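Local coordinates for protein cocosin 1 acidic chain (Cocos nucifera, PDB 5WPW) that stores nitrogen and carbon for the germinating coconut seedling as a hexameric 11S globulin and is a potential food allergen, at residues Tyr64-Arg69 and Ile310-Gly315; Gln252-Pro257 and Thr271-Glu276; Cys3-Leu8 and Phe34-Val39. The protein carries 2 engineered substitutions. All coordinates share one frame; numbering follows the deposited sequence.

Interaction 1: Tyr64-Arg69 and Ile310-Gly315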
loop_
_atom_site.group_PDB
_atom_site.type_symbol
_atom_site.label_atom_id
_atom_site.label_comp_id
_atom_site.label_asym_id
_atom_site.label_seq_id
_atom_site.Cartn_x
_atom_site.Cartn_y
_atom_site.Cartn_z
ATOM N N TYR A 64 6.864 23.560 -16.408
ATOM C CA TYR A 64 7.767 24.430 -15.667
ATOM C C TYR A 64 7.588 25.866 -16.145
ATOM O O TYR A 64 7.713 26.132 -17.341
ATOM C CB TYR A 64 9.236 24.021 -15.830
ATOM C CG TYR A 64 10.194 24.914 -15.054
ATOM C CD1 TYR A 64 10.257 24.870 -13.658
ATOM C CD2 TYR A 64 11.040 25.793 -15.714
ATOM C CE1 TYR A 64 11.135 25.693 -12.947
ATOM C CE2 TYR A 64 11.915 26.613 -15.018
ATOM C CZ TYR A 64 11.953 26.560 -13.642
ATOM O OH TYR A 64 12.822 27.376 -12.964
ATOM N N ILE A 65 7.323 26.779 -15.208
ATOM C CA ILE A 65 7.174 28.209 -15.513
ATOM C C ILE A 65 8.581 28.813 -15.556
ATOM O O ILE A 65 9.182 29.088 -14.517
ATOM C CB ILE A 65 6.284 28.929 -14.500
ATOM C CG1 ILE A 65 4.935 28.223 -14.321
ATOM C CG2 ILE A 65 6.028 30.423 -14.938
ATOM C CD1 ILE A 65 4.214 28.065 -15.564
ATOM N N VAL A 66 9.115 28.978 -16.772
ATOM C CA VAL A 66 10.401 29.637 -16.982
ATOM C C VAL A 66 10.320 31.120 -16.632
ATOM O O VAL A 66 11.272 31.705 -16.097
ATOM C CB VAL A 66 10.852 29.433 -18.442
ATOM C CG1 VAL A 66 12.160 30.206 -18.729
ATOM C CG2 VAL A 66 11.061 27.946 -18.758
ATOM N N GLN A 67 9.192 31.758 -16.934
ATOM C CA GLN A 67 9.085 33.200 -16.802
ATOM C C GLN A 67 7.623 33.569 -16.609
ATOM O O GLN A 67 6.748 32.910 -17.171
ATOM C CB GLN A 67 9.658 33.862 -18.063
ATOM C CG GLN A 67 9.740 35.385 -18.041
ATOM C CD GLN A 67 10.060 35.926 -19.426
ATOM O OE1 GLN A 67 11.224 35.993 -19.820
ATOM N NE2 GLN A 67 9.030 36.275 -20.179
ATOM N N GLY A 68 7.360 34.613 -15.817
ATOM C CA GLY A 68 6.038 35.209 -15.753
ATOM C C GLY A 68 5.265 34.784 -14.525
ATOM O O GLY A 68 5.718 33.991 -13.695
ATOM N N ARG A 69 4.053 35.326 -14.422
ATOM C CA ARG A 69 3.128 34.926 -13.381
ATOM C C ARG A 69 1.716 34.938 -13.944
ATOM O O ARG A 69 1.440 35.551 -14.983
ATOM C CB ARG A 69 3.229 35.816 -12.145
ATOM C CG ARG A 69 2.856 37.262 -12.381
ATOM C CD ARG A 69 2.826 38.014 -11.069
ATOM N NE ARG A 69 1.499 38.005 -10.447
ATOM C CZ ARG A 69 0.634 39.013 -10.522
ATOM N NH1 ARG A 69 0.949 40.109 -11.203
ATOM N NH2 ARG A 69 -0.551 38.926 -9.926
ATOM N N ILE A 310 15.032 14.698 -19.225
ATOM C CA ILE A 310 14.755 15.671 -20.277
ATOM C C ILE A 310 15.251 17.014 -19.758
ATOM O O ILE A 310 14.623 17.646 -18.906
ATOM C CB ILE A 310 13.272 15.713 -20.652
ATOM C CG1 ILE A 310 12.828 14.350 -21.172
ATOM C CG2 ILE A 310 13.030 16.754 -21.735
ATOM C CD1 ILE A 310 12.193 13.470 -20.135
ATOM N N MET A 311 16.395 17.450 -20.267
ATOM C CA MET A 311 17.073 18.615 -19.729
ATOM C C MET A 311 16.830 19.808 -20.644
ATOM O O MET A 311 17.045 19.711 -21.860
ATOM C CB MET A 311 18.568 18.346 -19.606
ATOM C CG MET A 311 19.319 19.438 -18.894
ATOM S SD MET A 311 21.078 19.053 -18.677
ATOM C CE MET A 311 21.080 17.307 -19.005
ATOM N N TYR A 312 16.426 20.934 -20.052
ATOM C CA TYR A 312 16.147 22.173 -20.774
ATOM C C TYR A 312 16.949 23.298 -20.144
ATOM O O TYR A 312 16.826 23.543 -18.941
ATOM C CB TYR A 312 14.651 22.505 -20.731
ATOM C CG TYR A 312 14.291 23.797 -21.422
ATOM C CD1 TYR A 312 14.226 23.863 -22.804
ATOM C CD2 TYR A 312 14.022 24.954 -20.696
ATOM C CE1 TYR A 312 13.899 25.035 -23.447
ATOM C CE2 TYR A 312 13.697 26.142 -21.340
ATOM C CZ TYR A 312 13.628 26.162 -22.716
ATOM O OH TYR A 312 13.316 27.316 -23.382
ATOM N N CYS A 313 17.749 24.004 -20.943
ATOM C CA CYS A 313 18.591 25.070 -20.393
ATOM C C CYS A 313 17.815 26.387 -20.360
ATOM O O CYS A 313 17.302 26.847 -21.389
ATOM C CB CYS A 313 19.887 25.216 -21.184
ATOM S SG CYS A 313 20.866 26.647 -20.641
ATOM N N THR A 314 17.664 26.949 -19.164
ATOM C CA THR A 314 16.927 28.189 -18.952
ATOM C C THR A 314 17.825 29.425 -18.965
ATOM O O THR A 314 17.311 30.540 -18.955
ATOM C CB THR A 314 16.168 28.145 -17.618
ATOM O OG1 THR A 314 17.092 28.061 -16.530
ATOM C CG2 THR A 314 15.210 26.925 -17.553
ATOM N N GLY A 315 19.135 29.257 -18.969
ATOM C CA GLY A 315 20.030 30.405 -18.899
ATOM C C GLY A 315 21.475 29.961 -18.870
ATOM O O GLY A 315 21.791 28.787 -18.640
#
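Val66 and Tyr312 meet at about a right angle, the methyl CG2 of Val66 resting against the ring at Tyr312 CE2, 4.1 Å away. The neighbouring pair swaps roles: Thr314 CG2 reaches the ring of Tyr64 at CE2, at 4.2 Å, again with the side chains crossing. Each strand thus gives one tyrosine ring and one methyl-bearing residue, and both methyls approach their rings obliquely. The two methyls also approach each other, Val66 CG2 lying 4.4 Å from Thr314 CG2. In both tyrosines CG lies anti to the backbone N (chi1 -180° in Tyr64), which carries the ring off the strand and across the interface. Threonine suits its place by having two faces: CG2 serves the apolar contact while OG1 is bonded to Arg290 and, weakly, to the carbonyl of Gln359.

The next shell fixes these groups. Ile137 of strand 134-140 packs against Tyr64, Val66 and Tyr312 alike, and Val361 of the other sheet supports Tyr64. The hydroxyl of Tyr312 makes a weak hydrogen bond to Arg43. Each segment contains a classic beta bulge, Val66 and Gln67 facing Val135, Thr314 and Gly315 facing Gln359.

No hydrogen bond joins the segments, and the axes of 64-67 and 310-314 approach to 9.7 Å, running in the same general direction at 23°. The two sheets are joined here by side-chain contacts alone, without strand pairing. The matched tyrosines and bulges are those of equivalent strands in the two cupin barrels, the pseudo-twofold pairing of a bicupin, the fold of the 11S globulin subunit.

Interaction 2: Gln252-Pro257 and Thr271-Glu276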
loop_
_atom_site.group_PDB
_atom_site.type_symbol
_atom_site.label_atom_id
_atom_site.label_comp_id
_atom_site.label_asym_id
_atom_site.label_seq_id
_atom_site.Cartn_x
_atom_site.Cartn_y
_atom_site.Cartn_z
ATOM N N GLN A 252 4.242 23.287 -7.210
ATOM C CA GLN A 252 5.325 23.434 -6.244
ATOM C C GLN A 252 6.447 24.237 -6.875
ATOM O O GLN A 252 6.833 23.981 -8.019
ATOM C CB GLN A 252 5.854 22.072 -5.781
ATOM C CG GLN A 252 7.162 22.187 -5.026
ATOM C CD GLN A 252 7.007 21.946 -3.550
ATOM O OE1 GLN A 252 5.896 21.921 -3.026
ATOM N NE2 GLN A 252 8.130 21.742 -2.866
ATOM N N ASN A 253 6.963 25.209 -6.134
ATOM C CA ASN A 253 8.041 26.039 -6.637
ATOM C C ASN A 253 9.387 25.358 -6.386
ATOM O O ASN A 253 9.661 24.908 -5.273
ATOM C CB ASN A 253 7.985 27.415 -5.981
ATOM C CG ASN A 253 9.097 28.312 -6.443
ATOM O OD1 ASN A 253 10.170 28.309 -5.859
ATOM N ND2 ASN A 253 8.867 29.053 -7.512
ATOM N N ILE A 254 10.206 25.242 -7.431
ATOM C CA ILE A 254 11.555 24.714 -7.288
ATOM C C ILE A 254 12.624 25.720 -7.676
ATOM O O ILE A 254 13.811 25.370 -7.672
ATOM C CB ILE A 254 11.750 23.412 -8.087
ATOM C CG1 ILE A 254 11.538 23.672 -9.583
ATOM C CG2 ILE A 254 10.824 22.325 -7.538
ATOM C CD1 ILE A 254 12.098 22.574 -10.468
ATOM N N GLY A 255 12.247 26.953 -8.010
ATOM C CA GLY A 255 13.229 27.910 -8.492
ATOM C C GLY A 255 13.845 28.723 -7.376
ATOM O O GLY A 255 14.958 29.242 -7.514
ATOM N N ASP A 256 13.110 28.840 -6.280
ATOM C CA ASP A 256 13.503 29.639 -5.128
ATOM C C ASP A 256 14.806 29.108 -4.556
ATOM O O ASP A 256 14.854 27.949 -4.123
ATOM C CB ASP A 256 12.411 29.612 -4.051
ATOM C CG ASP A 256 12.767 30.446 -2.808
ATOM O OD1 ASP A 256 13.895 30.977 -2.706
ATOM O OD2 ASP A 256 11.908 30.570 -1.905
ATOM N N PRO A 257 15.853 29.925 -4.483
ATOM C CA PRO A 257 17.126 29.443 -3.924
ATOM C C PRO A 257 16.993 28.878 -2.534
ATOM O O PRO A 257 17.697 27.915 -2.197
ATOM C CB PRO A 257 18.000 30.708 -3.918
ATOM C CG PRO A 257 17.429 31.549 -5.008
ATOM C CD PRO A 257 15.947 31.319 -4.946
ATOM N N THR A 271 17.779 21.362 -6.536
ATOM C CA THR A 271 16.503 21.256 -5.849
ATOM C C THR A 271 15.734 20.167 -6.573
ATOM O O THR A 271 15.609 20.209 -7.799
ATOM C CB THR A 271 15.753 22.596 -5.871
ATOM O OG1 THR A 271 16.586 23.601 -5.288
ATOM C CG2 THR A 271 14.481 22.505 -5.075
ATOM N N THR A 272 15.309 19.161 -5.833
ATOM C CA THR A 272 14.633 17.997 -6.378
ATOM C C THR A 272 13.133 18.111 -6.144
ATOM O O THR A 272 12.689 18.608 -5.113
ATOM C CB THR A 272 15.166 16.738 -5.701
ATOM O OG1 THR A 272 16.588 16.664 -5.902
ATOM C CG2 THR A 272 14.467 15.462 -6.230
ATOM N N LEU A 273 12.356 17.582 -7.069
ATOM C CA LEU A 273 10.903 17.554 -6.902
ATOM C C LEU A 273 10.429 16.145 -7.210
ATOM O O LEU A 273 10.608 15.671 -8.331
ATOM C CB LEU A 273 10.224 18.568 -7.816
ATOM C CG LEU A 273 8.705 18.684 -7.702
ATOM C CD1 LEU A 273 8.299 18.889 -6.273
ATOM C CD2 LEU A 273 8.244 19.864 -8.527
ATOM N N ASN A 274 9.882 15.463 -6.209
ATOM C CA ASN A 274 9.280 14.147 -6.415
ATOM C C ASN A 274 8.157 13.989 -5.395
ATOM O O ASN A 274 7.807 14.944 -4.689
ATOM C CB ASN A 274 10.351 13.049 -6.307
ATOM C CG ASN A 274 11.045 13.060 -4.972
ATOM O OD1 ASN A 274 10.412 13.249 -3.931
ATOM N ND2 ASN A 274 12.365 12.896 -4.989
ATOM N N SER A 275 7.613 12.762 -5.290
ATOM C CA SER A 275 6.434 12.552 -4.455
ATOM C C SER A 275 6.696 12.749 -2.971
ATOM O O SER A 275 5.730 12.761 -2.206
ATOM C CB SER A 275 5.810 11.146 -4.681
ATOM O OG SER A 275 6.719 10.056 -4.471
ATOM N N GLU A 276 7.964 12.845 -2.536
ATOM C CA GLU A 276 8.262 13.172 -1.147
ATOM C C GLU A 276 8.091 14.655 -0.855
ATOM O O GLU A 276 8.108 15.043 0.317
ATOM C CB GLU A 276 9.690 12.753 -0.769
ATOM C CG GLU A 276 10.112 11.421 -1.298
ATOM C CD GLU A 276 9.913 10.313 -0.288
ATOM O OE1 GLU A 276 9.267 10.573 0.747
ATOM O OE2 GLU A 276 10.407 9.177 -0.534
HETATM O O HOH W 1 15.535 25.965 -6.073
#
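Leu273 fills the dense half of this contact, lodged between Gln252 and Ile254 where the two cupin domains of the bicupin join. Strand 251-253 forms an edge of the N-terminal domain's sheet, while strand 268-273 belongs to that of the C-terminal domain. The branches of the leucine divide the work: CD2 packs at 3.7 Å on Ile254 CG2, the two side chains crossing near a right angle, and CD1 sits 3.7 Å from Gln252 CG. A trans first torsion (chi1 -178°) projects the forked end of Leu273 across to both partners. Glutamine fits beside it because its methylenes make the apolar contact while OE1 accepts from Lys249 NZ of the same chain. Val115 adds a further apolar surface to both Ile254 and Leu273.

Toward Asp256 the packing gives way to polar links. Thr271 CG2 still lies 4.2 Å from Ile254 CB, but Asn253 turns from the other strand and folds back on its own loop, OD1 accepting from Asp256 N at 3.0 Å in an Asx motif. A water links the two segments: it donates to Asp256 O at 2.9 Å and accepts from Thr271 OG1 at 2.7 Å.

Interaction 3: Cys3-Leu8 and Phe34-Val39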
loop_
_atom_site.group_PDB
_atom_site.type_symbol
_atom_site.label_atom_id
_atom_site.label_comp_id
_atom_site.label_asym_id
_atom_site.label_seq_id
_atom_site.Cartn_x
_atom_site.Cartn_y
_atom_site.Cartn_z
ATOM N N CYS A 3 16.014 3.331 -28.691
ATOM C CA CYS A 3 17.014 3.704 -27.700
ATOM C C CYS A 3 18.409 3.218 -28.054
ATOM O O CYS A 3 19.340 3.419 -27.261
ATOM C CB CYS A 3 16.601 3.209 -26.310
ATOM S SG CYS A 3 15.303 4.218 -25.531
ATOM N N ARG A 4 18.592 2.601 -29.221
ATOM C CA ARG A 4 19.935 2.398 -29.764
ATOM C C ARG A 4 20.319 3.629 -30.589
ATOM O O ARG A 4 20.357 3.631 -31.825
ATOM C CB ARG A 4 20.010 1.111 -30.575
ATOM C CG ARG A 4 19.889 -0.160 -29.734
ATOM C CD ARG A 4 19.073 -1.235 -30.446
ATOM N NE ARG A 4 18.491 -2.241 -29.545
ATOM C CZ ARG A 4 17.355 -2.889 -29.801
ATOM N NH1 ARG A 4 16.877 -3.795 -28.951
ATOM N NH2 ARG A 4 16.693 -2.622 -30.922
ATOM N N ILE A 5 20.595 4.702 -29.870
ATOM C CA ILE A 5 20.916 5.981 -30.480
ATOM C C ILE A 5 22.414 6.047 -30.707
ATOM O O ILE A 5 23.201 5.860 -29.772
ATOM C CB ILE A 5 20.443 7.149 -29.601
ATOM C CG1 ILE A 5 19.063 6.864 -29.009
ATOM C CG2 ILE A 5 20.419 8.435 -30.403
ATOM C CD1 ILE A 5 19.145 6.242 -27.640
ATOM N N GLU A 6 22.808 6.312 -31.953
ATOM C CA GLU A 6 24.222 6.490 -32.259
ATOM C C GLU A 6 24.761 7.770 -31.621
ATOM O O GLU A 6 25.801 7.745 -30.953
ATOM C CB GLU A 6 24.433 6.489 -33.777
ATOM C CG GLU A 6 25.895 6.473 -34.225
ATOM C CD GLU A 6 26.693 5.330 -33.620
ATOM O OE1 GLU A 6 27.188 5.500 -32.488
ATOM O OE2 GLU A 6 26.838 4.270 -34.275
ATOM N N ARG A 7 24.052 8.894 -31.795
ATOM C CA ARG A 7 24.456 10.193 -31.264
ATOM C C ARG A 7 23.254 10.928 -30.685
ATOM O O ARG A 7 22.132 10.802 -31.178
ATOM C CB ARG A 7 25.074 11.110 -32.341
ATOM C CG ARG A 7 26.405 10.638 -32.905
ATOM C CD ARG A 7 27.405 10.319 -31.822
ATOM N NE ARG A 7 27.631 8.883 -31.728
ATOM C CZ ARG A 7 28.631 8.323 -31.057
ATOM N NH1 ARG A 7 28.755 6.999 -31.027
ATOM N NH2 ARG A 7 29.515 9.085 -30.420
ATOM N N LEU A 8 23.512 11.738 -29.663
ATOM C CA LEU A 8 22.541 12.710 -29.185
ATOM C C LEU A 8 22.862 14.094 -29.746
ATOM O O LEU A 8 23.989 14.379 -30.153
ATOM C CB LEU A 8 22.519 12.764 -27.654
ATOM C CG LEU A 8 22.327 11.439 -26.913
ATOM C CD1 LEU A 8 22.665 11.612 -25.443
ATOM C CD2 LEU A 8 20.897 10.942 -27.080
ATOM N N PHE A 34 13.255 11.721 -28.529
ATOM C CA PHE A 34 11.931 11.793 -27.923
ATOM C C PHE A 34 11.240 10.440 -27.951
ATOM O O PHE A 34 10.570 10.050 -26.989
ATOM C CB PHE A 34 11.082 12.825 -28.661
ATOM C CG PHE A 34 11.246 14.201 -28.137
ATOM C CD1 PHE A 34 10.765 14.530 -26.888
ATOM C CD2 PHE A 34 11.882 15.167 -28.883
ATOM C CE1 PHE A 34 10.920 15.796 -26.390
ATOM C CE2 PHE A 34 12.036 16.429 -28.393
ATOM C CZ PHE A 34 11.553 16.747 -27.142
ATOM N N ARG A 35 11.383 9.711 -29.055
ATOM C CA ARG A 35 10.824 8.373 -29.114
ATOM C C ARG A 35 11.534 7.430 -28.144
ATOM O O ARG A 35 10.896 6.548 -27.568
ATOM C CB ARG A 35 10.878 7.843 -30.552
ATOM C CG ARG A 35 9.664 8.260 -31.400
ATOM C CD ARG A 35 9.598 7.511 -32.726
ATOM N NE ARG A 35 10.700 7.877 -33.614
ATOM C CZ ARG A 35 10.650 7.828 -34.943
ATOM N NH1 ARG A 35 9.541 7.430 -35.561
ATOM N NH2 ARG A 35 11.715 8.188 -35.659
ATOM N N CYS A 36 12.835 7.609 -27.918
ATOM C CA CYS A 36 13.485 6.769 -26.920
ATOM C C CYS A 36 13.002 7.125 -25.522
ATOM O O CYS A 36 12.754 6.237 -24.706
ATOM C CB CYS A 36 15.006 6.891 -27.006
ATOM S SG CYS A 36 15.921 6.160 -25.576
ATOM N N ALA A 37 12.840 8.418 -25.237
ATOM C CA ALA A 37 12.411 8.838 -23.914
ATOM C C ALA A 37 10.924 8.609 -23.693
ATOM O O ALA A 37 10.492 8.558 -22.542
ATOM C CB ALA A 37 12.734 10.321 -23.695
ATOM N N GLY A 38 10.140 8.488 -24.760
ATOM C CA GLY A 38 8.697 8.334 -24.640
ATOM C C GLY A 38 7.957 9.567 -24.166
ATOM O O GLY A 38 6.971 9.447 -23.414
ATOM N N VAL A 39 8.404 10.754 -24.589
ATOM C CA VAL A 39 7.809 12.020 -24.183
ATOM C C VAL A 39 7.561 12.878 -25.425
ATOM O O VAL A 39 8.094 12.619 -26.508
ATOM C CB VAL A 39 8.686 12.790 -23.164
ATOM C CG1 VAL A 39 8.870 11.980 -21.862
ATOM C CG2 VAL A 39 10.022 13.103 -23.761
#
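Glu6 OE1 is gripped by two guanidinium groups, Arg7 NH1 at 2.6 Å and Arg326, in the loop that follows the disulfide-bonded Cys3, past an inverse gamma turn centred on Arg4. The bond from Arg7 is nearly straight at 171° and lies in the guanidinium plane, meeting Glu6 OE1 on its anti side, tilted 28° out of the carboxylate plane; the Arg7 side chain is modelled too near Glu6 O, however, so its exact pose is doubtful. Glutamate probably eases the closeness of the two arginine charges. Arg4 forms a salt bridge with Asp150 of a neighbouring subunit.

Across the contact the link is covalent. Cys3 SG and Cys36 SG stand 2.0 Å apart, with a disulfide torsion of 100°, close to the relaxed right angle. The sulfur of Cys36 swings away from its own backbone N, leading off the helix toward the loop. Ile5 lies alongside this buried sulfur bridge as an apolar companion, though the placing of its CD1 is less sure.

Gly38, with positive phi, lets the chain leave helix 32-37 just after Ala37. The disulfide thus pins the N-terminal loop to this short helix, whose Phe34 and Ala37 lean on strand 340-343 of the C-terminal cupin, while Leu8 packs on strand 329-336.

Along the chain, interaction 3 closes first; interaction 1 then opens at 64-69 and closes at 310-315, and both segments of interaction 2 lie in between. Interactions 1 and 2 have centres about 13 Å apart and join the same two sheets, one from each cupin domain, touching where Tyr64 CE1 lies 3.9 Å from Ile254 CG1. The disulfide of interaction 3 lies farther out, its centre about 22 Å from that of interaction 1 and 27 Å from that of interaction 2, yet Val39 packs on Ile310. Interactions 1 and 2 are two parts of the interface between the cupin domains, while interaction 3 fixes the N-terminal loop to a helix that also packs on the C-terminal domain.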